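Local coordinates for exoenzyme S (Pseudomonas aeruginosa, PDB 6GN8), which is a secreted bacterial toxin that probably joins GTPase-activating and ADP-ribosyltransferase activities, this chain covering the ADP-ribosyltransferase part, at residues L71-A74 / L75-Q79; G50-S53 / D54-M58; S136-P139 / G140-R143. The protein carries 2 engineered substitutions. All coordinates share one frame; numbering follows the deposited sequence. Where two conformers were deposited one is given.

Interaction 1: residues L71-A74 / L75-Q79; sequences LNRA and LRQGQ
Gln79 N reaches back five residues to hydrogen-bond Ala74 O at 2.9 Å, one residue further than the helical turns that precede it. The donor lies in the plane of the Ala74 carbonyl, although its N-H points well off the straight line to the oxygen. Before this point the spacing is regular: Leu75 N meets Leu71 O at 3.0 Å, Arg76 N meets Asn72 O at 2.9 Å, and Gln77 N meets Arg73 O at 3.0 Å. The change comes at Gly78, whose phi of 78° is positive, a value that glycine accepts readily. Together with a weak bond from Gly78 N to Leu75 O, 3.4 Å long, the Gln79-Ala74 bond makes a Schellman motif with Gly78 as its C-prime residue, and this motif closes helix 54-77. Upstream of the cap, Asn72 and Arg76, one turn apart, pack aliphatic carbon against guanidinium. Arg76 CG is turned beside its own backbone N (chi1 -79°), and the chain then runs extended to NE, passing the Asn72 carbonyl on the way. The guanidinium arrives with one face over Asn72 CB, toward the rim, NH1 standing 3.7 Å from that carbon. Amide and guanidinium planes differ by 39°, and the polar ends turn to other partners: Asn72 bonds Tyr132 N through OD1 and Tyr63 OH through ND2, and Arg76 NE makes a salt bridge to Asp129. On the neighbouring apolar flank, Leu75 CD1 packs against Leu71 CG at 3.9 Å. Leu71 also rests on Gln85 and Met92 of helix 83-99, while both leucines touch Tyr132 and the methyl of Ala74 touches Leu81 and Gln85.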
# COMPACT_ATOMS: atom_id res chain seq x y z
N LEU C 71 -5.70 45.11 2.72
CA LEU C 71 -6.80 44.16 2.97
C LEU C 71 -6.35 42.92 3.78
O LEU C 71 -6.95 42.64 4.83
CB LEU C 71 -7.51 43.72 1.66
CG LEU C 71 -8.61 42.67 1.82
CD1 LEU C 71 -9.77 43.16 2.69
CD2 LEU C 71 -9.15 42.27 0.50
N ASN C 72 -5.32 42.21 3.31
CA ASN C 72 -4.76 41.00 3.94
C ASN C 72 -4.23 41.26 5.36
O ASN C 72 -4.36 40.39 6.21
CB ASN C 72 -3.67 40.39 3.06
CG ASN C 72 -4.23 39.63 1.87
OD1 ASN C 72 -5.41 39.24 1.81
ND2 ASN C 72 -3.40 39.39 0.89
N ARG C 73 -3.66 42.47 5.60
CA ARG C 73 -3.17 42.90 6.91
C ARG C 73 -4.36 42.96 7.88
O ARG C 73 -4.24 42.52 9.02
CB ARG C 73 -2.48 44.27 6.78
CG ARG C 73 -1.95 44.92 8.06
CD ARG C 73 -1.15 46.18 7.75
NE ARG C 73 -1.99 47.33 7.40
CZ ARG C 73 -1.90 48.04 6.27
NH1 ARG C 73 -2.70 49.08 6.06
NH2 ARG C 73 -1.00 47.71 5.35
N ALA C 74 -5.50 43.51 7.41
CA ALA C 74 -6.70 43.66 8.22
C ALA C 74 -7.36 42.29 8.53
O ALA C 74 -7.80 42.07 9.66
CB ALA C 74 -7.69 44.58 7.54
N LEU C 75 -7.40 41.38 7.53
CA LEU C 75 -7.96 40.04 7.65
C LEU C 75 -7.12 39.20 8.60
O LEU C 75 -7.67 38.52 9.47
CB LEU C 75 -8.03 39.35 6.27
CG LEU C 75 -9.06 39.87 5.24
CD1 LEU C 75 -8.74 39.34 3.82
CD2 LEU C 75 -10.48 39.46 5.62
N ARG C 76 -5.79 39.27 8.44
CA ARG C 76 -4.80 38.52 9.22
C ARG C 76 -4.78 38.99 10.67
O ARG C 76 -4.69 38.15 11.56
CB ARG C 76 -3.40 38.62 8.57
CG ARG C 76 -3.23 37.68 7.39
CD ARG C 76 -2.00 37.98 6.55
NE ARG C 76 -2.00 37.16 5.34
CZ ARG C 76 -1.39 37.45 4.20
NH1 ARG C 76 -0.67 38.57 4.09
NH2 ARG C 76 -1.49 36.64 3.16
N GLN C 77 -4.88 40.31 10.91
CA GLN C 77 -4.90 40.87 12.27
C GLN C 77 -6.30 40.79 12.94
O GLN C 77 -6.39 41.00 14.15
CB GLN C 77 -4.41 42.33 12.25
CG GLN C 77 -2.89 42.46 12.13
CD GLN C 77 -2.39 43.87 11.86
OE1 GLN C 77 -1.31 44.07 11.30
NE2 GLN C 77 -3.15 44.89 12.26
N GLY C 78 -7.35 40.49 12.18
CA GLY C 78 -8.70 40.38 12.71
C GLY C 78 -9.39 41.71 12.96
O GLY C 78 -10.35 41.78 13.73
N GLN C 79 -8.91 42.77 12.29
CA GLN C 79 -9.45 44.13 12.35
C GLN C 79 -10.72 44.21 11.53
O GLN C 79 -10.87 43.48 10.55
CB GLN C 79 -8.43 45.17 11.81
CG GLN C 79 -6.97 44.97 12.18
CD GLN C 79 -6.66 45.34 13.61
OE1 GLN C 79 -6.39 46.50 13.93
NE2 GLN C 79 -6.67 44.35 14.51

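Interaction 2: residues G50-S53 / D54-M58; sequences GIHS and DAEVM
His52 sets its CB and CD2 against Glu56 OE1, each 3.4 Å away. The oxygen sits at the ring edge, near the ring plane, and the ring and carboxylate planes are 77° apart, so the two groups cross rather than stack. Ser53 follows as the N-cap of helix 54-77. Its N-H is bonded to Glu56 OE1 at 3.2 Å, approaching from above the carboxylate plane. In return Ser53 OG, placed between its own backbone N and carbonyl carbon (chi1 72°), accepts a weak bond from Glu56 N at 3.4 Å. These reciprocal bonds form a capping box. Ser53 O starts the helical pattern by taking Val57 N at 3.1 Å, the N-H running nearly straight into it (167°), and it receives a weaker bond from Glu56 N. Val57 CG2 lies 3.4 Å from Ser53 O and also reaches His52 O. The helix start is wedged between two other helices: Ala55 packs on Leu28 and Ala29 of helix 24-36, whereas helix 83-99 supplies Lys98 as the salt-bridge partner of Glu56 OE2 and Ser99 as the hydrogen-bond partner of His52 NE2.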
# COMPACT_ATOMS: atom_id res chain seq x y z
N GLY C 50 -15.65 36.76 -20.27
CA GLY C 50 -16.51 37.18 -19.18
C GLY C 50 -17.11 36.18 -18.23
O GLY C 50 -18.33 36.20 -18.04
N ILE C 51 -16.28 35.37 -17.56
CA ILE C 51 -16.78 34.46 -16.54
C ILE C 51 -17.21 35.29 -15.31
O ILE C 51 -18.24 35.01 -14.70
CB ILE C 51 -15.79 33.29 -16.19
CG1 ILE C 51 -16.33 32.37 -15.05
CG2 ILE C 51 -14.33 33.76 -15.90
CD1 ILE C 51 -17.64 31.62 -15.38
N HIS C 52 -16.47 36.37 -14.99
CA HIS C 52 -16.78 37.20 -13.83
C HIS C 52 -17.49 38.48 -14.19
O HIS C 52 -17.21 39.06 -15.23
CB HIS C 52 -15.50 37.52 -13.04
CG HIS C 52 -14.78 36.31 -12.55
ND1 HIS C 52 -13.51 35.99 -13.01
CD2 HIS C 52 -15.18 35.36 -11.69
CE1 HIS C 52 -13.19 34.86 -12.41
NE2 HIS C 52 -14.16 34.44 -11.60
N SER C 53 -18.37 38.94 -13.27
CA SER C 53 -19.11 40.19 -13.34
C SER C 53 -18.15 41.39 -13.26
O SER C 53 -17.00 41.21 -12.86
CB SER C 53 -20.11 40.27 -12.19
OG SER C 53 -19.46 40.48 -10.94
N ASP C 54 -18.63 42.60 -13.59
CA ASP C 54 -17.86 43.85 -13.52
C ASP C 54 -17.33 44.08 -12.11
O ASP C 54 -16.18 44.42 -11.95
CB ASP C 54 -18.71 45.06 -13.94
CG ASP C 54 -19.11 45.15 -15.41
OD1 ASP C 54 -18.49 44.45 -16.24
OD2 ASP C 54 -20.02 45.96 -15.73
N ALA C 55 -18.18 43.84 -11.09
CA ALA C 55 -17.87 43.98 -9.67
C ALA C 55 -16.69 43.12 -9.25
O ALA C 55 -15.82 43.59 -8.52
CB ALA C 55 -19.08 43.61 -8.84
N GLU C 56 -16.65 41.87 -9.75
CA GLU C 56 -15.61 40.88 -9.45
C GLU C 56 -14.29 41.25 -10.12
O GLU C 56 -13.25 41.18 -9.48
CB GLU C 56 -16.08 39.48 -9.88
CG GLU C 56 -17.17 38.95 -8.98
CD GLU C 56 -18.16 37.99 -9.60
OE1 GLU C 56 -17.81 37.27 -10.56
OE2 GLU C 56 -19.31 37.96 -9.10
N VAL C 57 -14.33 41.62 -11.41
CA VAL C 57 -13.17 42.02 -12.21
C VAL C 57 -12.53 43.27 -11.57
O VAL C 57 -11.32 43.28 -11.39
CB VAL C 57 -13.54 42.20 -13.71
CG1 VAL C 57 -12.40 42.81 -14.52
CG2 VAL C 57 -13.98 40.87 -14.33
N MET C 58 -13.33 44.27 -11.17
CA MET C 58 -12.80 45.47 -10.50
C MET C 58 -12.23 45.11 -9.11
O MET C 58 -11.15 45.59 -8.77
CB MET C 58 -13.87 46.57 -10.35
CG MET C 58 -14.38 47.15 -11.67
SD MET C 58 -15.47 48.57 -11.36
CE MET C 58 -16.87 47.78 -10.59

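Interaction 3: residues S136-P139 / G140-R143; sequences SLNP and GVAR
Val141 lays its CG2 methyl over Ser136 OG, 3.3 Å away, and against Asn138 CB at 3.6 Å, crossing the Asn138 side chain at about a right angle. Ser136 ends strand 133-136 and is the last residue of a Ser-Thr-Ser sequence, a hallmark of this class of ADP-ribosyltransferases; just beyond it the chain turns out of that strand on its way to strand 149-155. Asn138 holds its CG anti to the backbone N (chi1 -163°), which carries OD1 forward to Gly140 N. The resulting bond is weak, 3.4 Å, but it has the connectivity of an Asx turn. The other end of the same amide is fixed from outside, ND2 bonding Asn169 O, and Ser136 OG is hydrogen-bonded with the backbone oxygen of Ala170. Beyond the proline the backbone folds into a tight turn: Ala142 N bonds Pro139 O at 3.3 Å, and the phi/psi values of Gly140 and Val141 are close to those of a type I turn. The donor stands well above the carbonyl plane, with a C=O...N angle of 112°, so it is not on a lone pair. Arg143 N adds a weak second bond to the same oxygen. Phe109 touches Pro139, Ala142 and Arg143 and so packs the turn against strand 106-112, to which Ser136 is also tied by a backbone hydrogen bond with Phe109. The Arg143 chain, bent at its second and third torsions, folds back on the proline: its guanidinium presents an edge, with NH1 3.5 Å from Pro139 CB.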
# COMPACT_ATOMS: atom_id res chain seq x y z
N SER C 136 2.13 33.12 -7.86
CA SER C 136 2.50 33.54 -9.19
C SER C 136 2.88 32.30 -10.03
O SER C 136 3.47 31.37 -9.49
CB SER C 136 3.66 34.53 -9.09
OG SER C 136 4.60 34.47 -10.16
N LEU C 137 2.57 32.31 -11.34
CA LEU C 137 2.94 31.26 -12.32
C LEU C 137 4.39 31.42 -12.74
O LEU C 137 4.98 30.50 -13.29
CB LEU C 137 2.05 31.29 -13.57
CG LEU C 137 0.76 30.50 -13.57
CD1 LEU C 137 -0.09 30.88 -14.74
CD2 LEU C 137 1.01 28.99 -13.60
N ASN C 138 4.94 32.61 -12.51
CA ASN C 138 6.31 33.01 -12.82
C ASN C 138 7.26 32.60 -11.65
O ASN C 138 7.12 33.18 -10.57
CB ASN C 138 6.30 34.54 -13.04
CG ASN C 138 7.49 35.11 -13.74
OD1 ASN C 138 8.63 34.66 -13.56
ND2 ASN C 138 7.25 36.14 -14.53
N PRO C 139 8.19 31.61 -11.78
CA PRO C 139 9.05 31.24 -10.62
C PRO C 139 10.02 32.35 -10.18
O PRO C 139 10.35 32.44 -8.99
CB PRO C 139 9.83 30.00 -11.11
CG PRO C 139 9.12 29.54 -12.35
CD PRO C 139 8.51 30.77 -12.96
N GLY C 140 10.43 33.19 -11.14
CA GLY C 140 11.37 34.29 -10.96
C GLY C 140 10.95 35.38 -9.99
O GLY C 140 11.69 35.69 -9.06
N VAL C 141 9.73 35.95 -10.19
CA VAL C 141 9.19 37.03 -9.34
C VAL C 141 8.85 36.49 -7.89
O VAL C 141 8.28 37.23 -7.07
CB VAL C 141 7.99 37.81 -9.99
CG1 VAL C 141 8.44 38.61 -11.20
CG2 VAL C 141 6.84 36.89 -10.35
N ALA C 142 9.27 35.22 -7.59
CA ALA C 142 9.15 34.54 -6.29
C ALA C 142 10.56 34.34 -5.63
O ALA C 142 11.01 35.25 -4.93
CB ALA C 142 8.43 33.20 -6.44
N ARG C 143 11.27 33.20 -5.91
CA ARG C 143 12.57 32.85 -5.29
C ARG C 143 13.81 33.62 -5.89
O ARG C 143 13.78 33.98 -7.07
CB ARG C 143 12.79 31.31 -5.34
CG ARG C 143 13.78 30.75 -6.37
CD ARG C 143 13.33 29.41 -6.90
NE ARG C 143 12.03 29.52 -7.56
CZ ARG C 143 10.90 28.99 -7.10
NH1 ARG C 143 9.77 29.16 -7.75
NH2 ARG C 143 10.91 28.27 -5.98

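How the interactions relate
Interactions 2 and 1 lie near the two ends of helix 54-77, their centres about 24 Å apart, and do not touch. At the first end a serine and a glutamate side chain supply the capping bonds; at the other the cap is made by backbone alone, through a glycine. Interaction 3 belongs to the sheet part of the fold and leaves strand 133-136 without forming a helix; its bonds across the turn are longer than the helical ones of interaction 1. All three are partly buried. In interaction 1 the exposed residues cluster at the helix end, whereas in interaction 2 half of the touching residues are buried, against helices 24-36 and 83-99. In interaction 3 strand 106-112 and the 169-171 region provide the cover.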